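Local coordinates for protein putative cytochrome P450 hydroxylase (Chondromyces apiculatus DSM 436, PDB 6GMF) that binds heme b and acts as a versatile cytochrome P450 terpene monooxygenase, probably inserting one oxygen atom of O2 into its substrates, at residues I140-M145 / A154-W159; E191-R196 / G221-F226; E236-L241 / P347-E352. One frame throughout, in Å; residues are numbered along the deposited sequence.

Contact 1 (I140-M145 / A154-W159)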
loop_
_atom_site.group_PDB
_atom_site.type_symbol
_atom_site.label_atom_id
_atom_site.label_comp_id
_atom_site.label_asym_id
_atom_site.label_seq_id
_atom_site.Cartn_x
_atom_site.Cartn_y
_atom_site.Cartn_z
ATOM N N ILE A 140 -13.337 -2.556 -4.735
ATOM C CA ILE A 140 -14.513 -3.437 -4.730
ATOM C C ILE A 140 -14.402 -4.388 -3.526
ATOM O O ILE A 140 -15.364 -4.576 -2.775
ATOM C CB ILE A 140 -14.634 -4.230 -6.037
ATOM C CG1 ILE A 140 -14.890 -3.335 -7.249
ATOM C CG2 ILE A 140 -15.680 -5.316 -5.934
ATOM C CD1 ILE A 140 -14.645 -4.074 -8.599
ATOM N N VAL A 141 -13.223 -4.978 -3.332
ATOM C CA VAL A 141 -13.031 -5.934 -2.266
ATOM C C VAL A 141 -13.245 -5.285 -0.904
ATOM O O VAL A 141 -14.033 -5.807 -0.103
ATOM C CB VAL A 141 -11.655 -6.592 -2.324
ATOM C CG1 VAL A 141 -11.429 -7.429 -1.076
ATOM C CG2 VAL A 141 -11.539 -7.404 -3.585
ATOM N N ILE A 142 -12.681 -4.092 -0.688
ATOM C CA ILE A 142 -12.816 -3.452 0.636
ATOM C C ILE A 142 -14.251 -2.984 0.873
ATOM O O ILE A 142 -14.742 -3.076 2.019
ATOM C CB ILE A 142 -11.758 -2.375 0.939
ATOM C CG1 ILE A 142 -11.495 -2.241 2.440
ATOM C CG2 ILE A 142 -12.123 -1.028 0.322
ATOM C CD1 ILE A 142 -10.882 -3.486 3.071
ATOM N N ALA A 143 -14.926 -2.459 -0.159
ATOM C CA ALA A 143 -16.347 -2.099 0.018
ATOM C C ALA A 143 -17.174 -3.344 0.394
ATOM O O ALA A 143 -18.042 -3.287 1.239
ATOM C CB ALA A 143 -16.826 -1.428 -1.246
ATOM N N GLU A 144 -16.888 -4.491 -0.205
ATOM C CA GLU A 144 -17.665 -5.690 0.159
ATOM C C GLU A 144 -17.338 -6.090 1.594
ATOM O O GLU A 144 -18.257 -6.459 2.361
ATOM C CB GLU A 144 -17.408 -6.812 -0.841
ATOM C CG GLU A 144 -18.109 -6.470 -2.136
ATOM C CD GLU A 144 -18.179 -7.536 -3.192
ATOM O OE1 GLU A 144 -17.867 -8.741 -2.877
ATOM O OE2 GLU A 144 -18.531 -7.143 -4.338
ATOM N N MET A 145 -16.060 -6.017 1.974
ATOM C CA MET A 145 -15.663 -6.386 3.338
ATOM C C MET A 145 -16.317 -5.471 4.368
ATOM O O MET A 145 -16.749 -5.924 5.448
ATOM C CB MET A 145 -14.151 -6.320 3.511
ATOM C CG MET A 145 -13.477 -7.472 2.872
ATOM S SD MET A 145 -11.704 -7.410 3.230
ATOM C CE MET A 145 -11.674 -7.267 5.005
ATOM N N ALA A 154 -21.139 3.461 -5.650
ATOM C CA ALA A 154 -20.565 4.534 -6.485
ATOM C C ALA A 154 -20.086 5.720 -5.631
ATOM O O ALA A 154 -19.030 6.269 -5.883
ATOM C CB ALA A 154 -21.571 4.930 -7.520
ATOM N N ASP A 155 -20.818 6.052 -4.564
ATOM C CA ASP A 155 -20.333 7.022 -3.591
ATOM C C ASP A 155 -19.012 6.523 -2.989
ATOM O O ASP A 155 -18.075 7.249 -2.871
ATOM C CB ASP A 155 -21.297 7.283 -2.433
ATOM C CG ASP A 155 -22.524 8.104 -2.753
ATOM O OD1 ASP A 155 -22.472 8.901 -3.760
ATOM O OD2 ASP A 155 -23.506 7.949 -2.005
ATOM N N PHE A 156 -18.930 5.214 -2.700
ATOM C CA PHE A 156 -17.716 4.661 -2.076
ATOM C C PHE A 156 -16.530 4.787 -3.032
ATOM O O PHE A 156 -15.398 5.087 -2.630
ATOM C CB PHE A 156 -17.928 3.206 -1.681
ATOM C CG PHE A 156 -16.820 2.633 -0.838
ATOM C CD1 PHE A 156 -15.714 2.052 -1.438
ATOM C CD2 PHE A 156 -16.846 2.687 0.549
ATOM C CE1 PHE A 156 -14.719 1.444 -0.694
ATOM C CE2 PHE A 156 -15.812 2.138 1.285
ATOM C CZ PHE A 156 -14.741 1.531 0.662
ATOM N N LYS A 157 -16.779 4.525 -4.313
ATOM C CA LYS A 157 -15.758 4.737 -5.340
ATOM C C LYS A 157 -15.272 6.191 -5.346
ATOM O O LYS A 157 -14.096 6.416 -5.409
ATOM C CB LYS A 157 -16.248 4.319 -6.725
ATOM C CG LYS A 157 -15.300 4.667 -7.866
ATOM C CD LYS A 157 -15.785 4.173 -9.208
ATOM C CE LYS A 157 -15.017 4.604 -10.448
ATOM N NZ LYS A 157 -14.479 5.988 -10.375
ATOM N N ARG A 158 -16.212 7.140 -5.288
ATOM C CA ARG A 158 -15.830 8.524 -5.323
ATOM C C ARG A 158 -14.964 8.868 -4.105
ATOM O O ARG A 158 -13.972 9.519 -4.239
ATOM C CB ARG A 158 -17.065 9.415 -5.404
ATOM C CG ARG A 158 -16.729 10.893 -5.482
ATOM C CD ARG A 158 -17.970 11.768 -5.618
ATOM N NE ARG A 158 -18.858 11.816 -4.476
ATOM C CZ ARG A 158 -19.970 11.089 -4.298
ATOM N NH1 ARG A 158 -20.441 10.266 -5.239
ATOM N NH2 ARG A 158 -20.574 11.110 -3.124
ATOM N N TRP A 159 -15.382 8.423 -2.925
ATOM C CA TRP A 159 -14.631 8.661 -1.715
ATOM C C TRP A 159 -13.219 8.070 -1.850
ATOM O O TRP A 159 -12.237 8.746 -1.591
ATOM C CB TRP A 159 -15.329 8.097 -0.476
ATOM C CG TRP A 159 -16.741 8.552 -0.307
ATOM C CD1 TRP A 159 -17.251 9.773 -0.664
ATOM C CD2 TRP A 159 -17.797 7.854 0.365
ATOM N NE1 TRP A 159 -18.579 9.838 -0.314
ATOM C CE2 TRP A 159 -18.940 8.663 0.287
ATOM C CE3 TRP A 159 -17.911 6.585 0.933
ATOM C CZ2 TRP A 159 -20.160 8.265 0.825
ATOM C CZ3 TRP A 159 -19.128 6.169 1.406
ATOM C CH2 TRP A 159 -20.237 7.000 1.349
#
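Phe156 reaches out of helix 153-163 to lay its ring against Ala143 and Ile142 of helix 136-145. Its CB already points at that helix, and with CG anti to the backbone N (chi1 -171°) the ring is carried straight on in the same direction. CG is 4.1 Å from Ala143 CB. One step on, CD1 lies 3.7 Å from Ala143 CB, and CE1 lies 3.6 Å from the same carbon. The methyl therefore sits over one ring face, nearer the CD1-CE1 rim than the middle. Measured to the ring centroid, Ala143 CB stands 3.8 Å away and 22° off the normal, a CH-pi contact. CE1 touches both methyls, since Ile142 CG2 is also within 3.7 Å of it, and CZ continues on Ile142 CG2 at 3.7 Å; this second methyl comes up to the ring edge, close to its plane. The small methyl of Ala143 lets the ring lie close to the helix, whereas the branched Ile142 offers a methyl to the ring while also touching the heme. Leu231 of helix 220-251 and Phe189 of helix 177-198 pack on Phe156 as well. With an alanine at Phe156, the methyls of Ile142 and Ala143 would probably lose the ring they pack on. Along helix 153-163 itself, Arg158 grips Asp155 OD1 with both NH1 (2.9 Å) and NH2, the oxygen lying in the guanidinium plane, and a second carboxylate, that of Glu184, also takes NH2. Across the two helices, by contrast, no hydrogen bond forms: the join rests on dispersion and shape, one ring packed by two methyls, one over a face and one at the edge, next to the heme pocket.

Contact 2 (E191-R196 / G221-F226)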
loop_
_atom_site.group_PDB
_atom_site.type_symbol
_atom_site.label_atom_id
_atom_site.label_comp_id
_atom_site.label_asym_id
_atom_site.label_seq_id
_atom_site.Cartn_x
_atom_site.Cartn_y
_atom_site.Cartn_z
ATOM N N GLU A 191 -24.016 5.796 10.031
ATOM C CA GLU A 191 -25.336 5.282 9.865
ATOM C C GLU A 191 -25.255 3.756 9.837
ATOM O O GLU A 191 -26.076 3.083 10.467
ATOM C CB GLU A 191 -25.955 5.822 8.575
ATOM C CG GLU A 191 -27.468 5.782 8.568
ATOM N N VAL A 192 -24.267 3.239 9.084
ATOM C CA VAL A 192 -24.028 1.808 8.928
ATOM C C VAL A 192 -23.785 1.208 10.318
ATOM O O VAL A 192 -24.327 0.148 10.648
ATOM C CB VAL A 192 -22.827 1.508 8.001
ATOM C CG1 VAL A 192 -22.441 0.046 8.050
ATOM C CG2 VAL A 192 -23.076 1.928 6.550
ATOM N N LEU A 193 -22.921 1.871 11.086
ATOM C CA LEU A 193 -22.491 1.416 12.430
ATOM C C LEU A 193 -23.745 1.276 13.306
ATOM O O LEU A 193 -23.942 0.221 13.893
ATOM C CB LEU A 193 -21.455 2.409 12.972
ATOM C CG LEU A 193 -20.763 2.060 14.290
ATOM C CD1 LEU A 193 -19.498 2.903 14.437
ATOM C CD2 LEU A 193 -21.668 2.279 15.491
ATOM N N GLU A 194 -24.618 2.296 13.302
ATOM C CA GLU A 194 -25.874 2.247 14.128
ATOM C C GLU A 194 -26.787 1.122 13.624
ATOM O O GLU A 194 -27.353 0.375 14.450
ATOM C CB GLU A 194 -26.551 3.618 14.154
ATOM C CG GLU A 194 -25.750 4.703 14.863
ATOM C CD GLU A 194 -25.216 4.368 16.250
ATOM O OE1 GLU A 194 -24.140 4.891 16.617
ATOM O OE2 GLU A 194 -25.870 3.585 16.957
ATOM N N GLU A 195 -26.891 0.942 12.299
ATOM C CA GLU A 195 -27.689 -0.165 11.751
ATOM C C GLU A 195 -27.114 -1.511 12.212
ATOM O O GLU A 195 -27.861 -2.423 12.593
ATOM C CB GLU A 195 -27.799 -0.117 10.222
ATOM N N ARG A 196 -25.785 -1.656 12.229
ATOM C CA ARG A 196 -25.210 -2.969 12.533
ATOM C C ARG A 196 -25.209 -3.227 14.042
ATOM O O ARG A 196 -25.126 -4.374 14.439
ATOM C CB ARG A 196 -23.777 -3.090 12.006
ATOM C CG ARG A 196 -23.658 -2.981 10.483
ATOM C CD ARG A 196 -24.212 -4.171 9.722
ATOM N NE ARG A 196 -23.872 -3.988 8.309
ATOM C CZ ARG A 196 -24.609 -3.348 7.413
ATOM N NH1 ARG A 196 -25.851 -2.975 7.709
ATOM N NH2 ARG A 196 -24.102 -3.121 6.203
ATOM N N GLY A 221 -15.807 6.120 17.276
ATOM C CA GLY A 221 -14.794 6.848 16.536
ATOM C C GLY A 221 -13.671 5.926 16.063
ATOM O O GLY A 221 -13.176 6.079 14.936
ATOM N N GLU A 222 -13.248 5.003 16.921
ATOM C CA GLU A 222 -12.173 4.090 16.575
ATOM C C GLU A 222 -12.613 3.124 15.476
ATOM O O GLU A 222 -11.817 2.849 14.580
ATOM C CB GLU A 222 -11.652 3.319 17.786
ATOM C CG GLU A 222 -10.815 4.174 18.689
ATOM C CD GLU A 222 -10.471 3.487 19.994
ATOM O OE1 GLU A 222 -11.296 2.670 20.486
ATOM O OE2 GLU A 222 -9.358 3.764 20.512
ATOM N N VAL A 223 -13.847 2.613 15.510
ATOM C CA VAL A 223 -14.380 1.755 14.438
ATOM C C VAL A 223 -14.334 2.522 13.108
ATOM O O VAL A 223 -13.853 1.978 12.096
ATOM C CB VAL A 223 -15.810 1.265 14.726
ATOM C CG1 VAL A 223 -16.412 0.523 13.540
ATOM C CG2 VAL A 223 -15.837 0.370 15.952
ATOM N N LEU A 224 -14.864 3.750 13.111
ATOM C CA LEU A 224 -14.976 4.564 11.891
ATOM C C LEU A 224 -13.576 4.901 11.394
ATOM O O LEU A 224 -13.325 4.862 10.186
ATOM C CB LEU A 224 -15.769 5.844 12.171
ATOM C CG LEU A 224 -17.220 5.600 12.586
ATOM C CD1 LEU A 224 -17.883 6.919 12.928
ATOM C CD2 LEU A 224 -17.981 4.859 11.489
ATOM N N SER A 225 -12.688 5.297 12.317
ATOM C CA SER A 225 -11.332 5.655 11.916
ATOM C C SER A 225 -10.618 4.454 11.270
ATOM O O SER A 225 -9.897 4.659 10.268
ATOM C CB SER A 225 -10.553 6.232 13.052
ATOM O OG SER A 225 -9.172 6.284 12.713
ATOM N N PHE A 226 -10.834 3.236 11.778
ATOM C CA PHE A 226 -10.188 2.053 11.228
ATOM C C PHE A 226 -10.770 1.719 9.833
ATOM O O PHE A 226 -10.014 1.375 8.906
ATOM C CB PHE A 226 -10.208 0.877 12.192
ATOM C CG PHE A 226 -9.448 -0.320 11.669
ATOM C CD1 PHE A 226 -8.050 -0.306 11.578
ATOM C CD2 PHE A 226 -10.113 -1.439 11.237
ATOM C CE1 PHE A 226 -7.362 -1.401 11.086
ATOM C CE2 PHE A 226 -9.416 -2.537 10.748
ATOM C CZ PHE A 226 -8.042 -2.513 10.678
#
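Leu193 of helix 177-198 projects one methyl, CD1, toward neighbouring Val223 and Leu224 near the start of helix 220-251. Between the backbones the nearest CA atoms, those of Leu193 and Leu224, are 8.2 Å apart, so the space is bridged by side chains alone. Gly221 opens the segment in the first turn of its helix. Glu222 follows, turned off the interface; its OE1 accepts a hydrogen bond from Thr219 N, just ahead of the helix, which suits an acid in a first helical turn. Val223 points at the other helix, and its CG1, anti to the backbone N (chi1 173°), lies 4.0 Å from Leu193 CD1. A short, beta-branched residue fits here because Leu193 brings the reach. Leu224 starts out less directly but arrives more closely: with CG anti to the carbonyl carbon (chi1 -63°), it swings CD2 to 3.8 Å from Leu193 CD1. The two leucine side chains cross at about a right angle, with the Leu193 methyl resting beside CG and CD2 of Leu224. Ser225 and Phe226 turn elsewhere, the serine with weak hydrogen bonds to the carbonyls of Pro76 and Pro77, the phenylalanine to the heme. Helix 204-210 adds Leu209 against Leu193 and Leu208 against Val223, while Tyr186 and Phe189 of helix 177-198 pack on Leu224. In P450 nomenclature this is the G helix meeting the N-terminal end of the long helix that runs past the heme, with the short H helix alongside, an all-apolar packing characteristic of the helical part of the P450 fold.

Contact 3 (E236-L241 / P347-E352). With HEM (protoporphyrin IX containing Fe), chain B.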
loop_
_atom_site.group_PDB
_atom_site.type_symbol
_atom_site.label_atom_id
_atom_site.label_comp_id
_atom_site.label_asym_id
_atom_site.label_seq_id
_atom_site.Cartn_x
_atom_site.Cartn_y
_atom_site.Cartn_z
ATOM N N GLU A 236 -4.741 2.379 -2.751
ATOM C CA GLU A 236 -3.716 2.860 -3.645
ATOM C C GLU A 236 -2.496 1.916 -3.629
ATOM O O GLU A 236 -1.872 1.654 -4.639
ATOM C CB GLU A 236 -3.325 4.279 -3.227
ATOM C CG GLU A 236 -2.524 5.026 -4.252
ATOM C CD GLU A 236 -2.040 6.422 -3.858
ATOM O OE1 GLU A 236 -2.387 6.903 -2.758
ATOM O OE2 GLU A 236 -1.304 7.013 -4.684
ATOM N N THR A 237 -2.151 1.386 -2.453
ATOM C CA THR A 237 -0.995 0.498 -2.366
ATOM C C THR A 237 -1.237 -0.821 -3.123
ATOM O O THR A 237 -0.347 -1.281 -3.822
ATOM C CB THR A 237 -0.680 0.175 -0.915
ATOM O OG1 THR A 237 -1.910 -0.267 -0.362
ATOM C CG2 THR A 237 -0.070 1.384 -0.229
ATOM N N THR A 238 -2.403 -1.391 -2.954
ATOM C CA THR A 238 -2.681 -2.708 -3.643
ATOM C C THR A 238 -2.774 -2.491 -5.146
ATOM O O THR A 238 -2.266 -3.300 -5.911
ATOM C CB THR A 238 -3.909 -3.403 -3.077
ATOM O OG1 THR A 238 -3.748 -3.560 -1.677
ATOM C CG2 THR A 238 -4.111 -4.767 -3.701
ATOM N N THR A 239 -3.408 -1.379 -5.540
ATOM C CA THR A 239 -3.447 -0.989 -6.958
ATOM C C THR A 239 -2.012 -0.907 -7.475
ATOM O O THR A 239 -1.729 -1.314 -8.611
ATOM C CB THR A 239 -4.210 0.329 -7.085
ATOM O OG1 THR A 239 -5.583 0.092 -6.785
ATOM C CG2 THR A 239 -4.087 0.958 -8.449
ATOM N N SER A 240 -1.153 -0.223 -6.717
ATOM C CA SER A 240 0.243 -0.041 -7.086
ATOM C C SER A 240 0.945 -1.390 -7.294
ATOM O O SER A 240 1.660 -1.559 -8.265
ATOM C CB SER A 240 0.966 0.783 -6.077
ATOM O OG SER A 240 2.350 0.479 -6.095
ATOM N N LEU A 241 0.762 -2.306 -6.344
ATOM C CA LEU A 241 1.386 -3.656 -6.434
ATOM C C LEU A 241 1.014 -4.348 -7.750
ATOM O O LEU A 241 1.900 -4.815 -8.471
ATOM C CB LEU A 241 0.920 -4.470 -5.240
ATOM C CG LEU A 241 1.381 -5.929 -5.274
ATOM C CD1 LEU A 241 2.894 -6.033 -5.414
ATOM C CD2 LEU A 241 0.910 -6.636 -4.046
ATOM N N PRO A 347 -1.734 -9.910 4.103
ATOM C CA PRO A 347 -2.303 -11.089 3.436
ATOM C C PRO A 347 -3.346 -10.779 2.368
ATOM O O PRO A 347 -3.469 -11.524 1.378
ATOM C CB PRO A 347 -2.962 -11.893 4.563
ATOM C CG PRO A 347 -3.114 -10.928 5.683
ATOM C CD PRO A 347 -1.961 -9.942 5.547
ATOM N N LEU A 348 -4.114 -9.713 2.609
ATOM C CA LEU A 348 -5.112 -9.265 1.666
ATOM C C LEU A 348 -4.461 -8.716 0.388
ATOM O O LEU A 348 -4.866 -9.032 -0.686
ATOM C CB LEU A 348 -6.054 -8.233 2.303
ATOM C CG LEU A 348 -7.158 -7.774 1.351
ATOM C CD1 LEU A 348 -7.939 -8.976 0.769
ATOM C CD2 LEU A 348 -8.074 -6.787 2.057
ATOM N N ALA A 349 -3.437 -7.865 0.510
ATOM C CA ALA A 349 -2.703 -7.378 -0.652
ATOM C C ALA A 349 -2.138 -8.550 -1.456
ATOM O O ALA A 349 -2.200 -8.569 -2.691
ATOM C CB ALA A 349 -1.578 -6.486 -0.190
ATOM N N ARG A 350 -1.503 -9.487 -0.744
ATOM C CA ARG A 350 -0.849 -10.664 -1.380
ATOM C C ARG A 350 -1.896 -11.520 -2.100
ATOM O O ARG A 350 -1.589 -12.036 -3.193
ATOM C CB ARG A 350 -0.095 -11.486 -0.329
ATOM C CG ARG A 350 1.251 -10.898 0.069
ATOM C CD ARG A 350 1.921 -11.685 1.181
ATOM N NE ARG A 350 3.357 -11.454 1.237
ATOM C CZ ARG A 350 4.017 -11.078 2.326
ATOM N NH1 ARG A 350 3.388 -10.998 3.486
ATOM N NH2 ARG A 350 5.302 -10.785 2.252
ATOM N N LEU A 351 -3.081 -11.656 -1.500
ATOM C CA LEU A 351 -4.165 -12.464 -2.077
ATOM C C LEU A 351 -4.779 -11.788 -3.308
ATOM O O LEU A 351 -4.970 -12.409 -4.334
ATOM C CB LEU A 351 -5.238 -12.664 -1.005
ATOM C CG LEU A 351 -6.423 -13.517 -1.434
ATOM C CD1 LEU A 351 -5.931 -14.838 -2.025
ATOM C CD2 LEU A 351 -7.354 -13.738 -0.263
ATOM N N GLU A 352 -5.070 -10.472 -3.206
ATOM C CA GLU A 352 -5.660 -9.756 -4.346
ATOM C C GLU A 352 -4.688 -9.821 -5.523
ATOM O O GLU A 352 -5.089 -10.003 -6.671
ATOM C CB GLU A 352 -5.964 -8.301 -3.961
ATOM C CG GLU A 352 -7.102 -8.193 -2.958
ATOM C CD GLU A 352 -7.588 -6.782 -2.685
ATOM O OE1 GLU A 352 -7.398 -5.908 -3.530
ATOM O OE2 GLU A 352 -8.173 -6.579 -1.610
HETATM C CHA HEM B . 0.641 -0.563 7.532
HETATM C CHB HEM B . 2.462 -1.265 3.239
HETATM C CHC HEM B . -1.842 -2.925 1.774
HETATM C CHD HEM B . -3.758 -1.851 5.972
HETATM C C1A HEM B . 1.528 -0.652 6.485
HETATM C C2A HEM B . 2.914 -0.376 6.651
HETATM C C3A HEM B . 3.430 -0.551 5.408
HETATM C C4A HEM B . 2.371 -0.958 4.557
HETATM C CMA HEM B . 4.843 -0.322 4.929
HETATM C CAA HEM B . 3.669 0.042 7.882
HETATM C CBA HEM B . 3.548 1.557 8.199
HETATM C CGA HEM B . 4.423 1.997 9.354
HETATM O O1A HEM B . 5.242 1.197 9.872
HETATM O O2A HEM B . 4.331 3.237 9.640
HETATM C C1B HEM B . 1.443 -1.776 2.419
HETATM C C2B HEM B . 1.601 -2.203 1.054
HETATM C C3B HEM B . 0.401 -2.664 0.611
HETATM C C4B HEM B . -0.512 -2.539 1.750
HETATM C CMB HEM B . 2.889 -2.091 0.343
HETATM C CAB HEM B . -0.006 -3.285 -0.708
HETATM C CBB HEM B . 0.897 -3.807 -1.473
HETATM C C1C HEM B . -2.753 -2.851 2.768
HETATM C C2C HEM B . -4.127 -3.254 2.648
HETATM C C3C HEM B . -4.647 -2.927 3.890
HETATM C C4C HEM B . -3.646 -2.316 4.678
HETATM C CMC HEM B . -4.740 -4.030 1.518
HETATM C CAC HEM B . -5.996 -3.130 4.418
HETATM C CBC HEM B . -7.045 -3.461 3.703
HETATM C C1D HEM B . -2.705 -1.385 6.714
HETATM C C2D HEM B . -2.876 -0.892 8.112
HETATM C C3D HEM B . -1.647 -0.550 8.551
HETATM C C4D HEM B . -0.732 -0.822 7.438
HETATM C CMD HEM B . -4.231 -0.872 8.802
HETATM C CAD HEM B . -1.305 0.006 9.906
HETATM C CBD HEM B . -0.835 -1.020 10.948
HETATM C CGD HEM B . -0.400 -0.385 12.253
HETATM O O1D HEM B . -0.366 -1.131 13.246
HETATM O O2D HEM B . -0.068 0.828 12.293
HETATM N NA HEM B . 1.202 -1.022 5.190
HETATM N NB HEM B . 0.182 -2.017 2.758
HETATM N NC HEM B . -2.477 -2.243 3.977
HETATM N ND HEM B . -1.385 -1.245 6.344
HETATM FE FE HEM B . -0.588 -1.722 4.634
HETATM O O HOH W 1 -0.939 0.406 4.018
#
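Thr238 and Leu241 meet Ala349 and Glu352 beside the vinyl-bearing edge of the heme. Just before them, Thr237 sits on the water-bearing side of the porphyrin, its CB 3.4 Å from heme C3B; its OG1 bonds back to Ala233 O, near a kink in the helix. In sequence it matches the conserved threonine of the long P450 helix over the heme, which as in relatives lies beside the oxygen site. Thr238 is divided in use. OG1 is held by Gly234 O, touches heme CMC and lies 3.9 Å from Ala349 CB, while CG2, anti to the backbone N, meets Glu352 OE1 at 3.5 Å, the two side chains crossing at about a right angle. A turn later, Leu241 CD2 lies 3.9 Å from Ala349 O and 3.8 Å from heme CBB. Opposite, Ala349 CB is 3.6 Å from heme CAB, so this vinyl carbon is sandwiched between Thr237 and Ala349; the short methyl of alanine suits this place close to the porphyrin. The axes of segments 236-241 and 347-352 approach to 9.8 Å and cross at -37°. Carbon groups meet oxygens here without hydrogen bonds, so the join is van der Waals packing around the apolar vinyl- and methyl-bearing edge.

In the fold
From the N terminus, contact 1 comes first, closing a short eight-residue connection between helices 136-145 and 153-163. After a partly unmodelled stretch the chain enters helix 177-198, which contact 2 ties to the beginning of helix 220-251 across 24 residues. Contact 3 starts farther along that same helix and spans 105 residues to reach helix 346-363. The three loops run in series, none nested or crossed. Helix 220-251 is shared by contacts 2 and 3, and its Leu230 and Leu231 also pack on contact 1. Contacts 1 and 3 touch directly, Val141 CG1 lying 3.4 Å from Glu352 OE2, so helices far apart in sequence gather beside the heme.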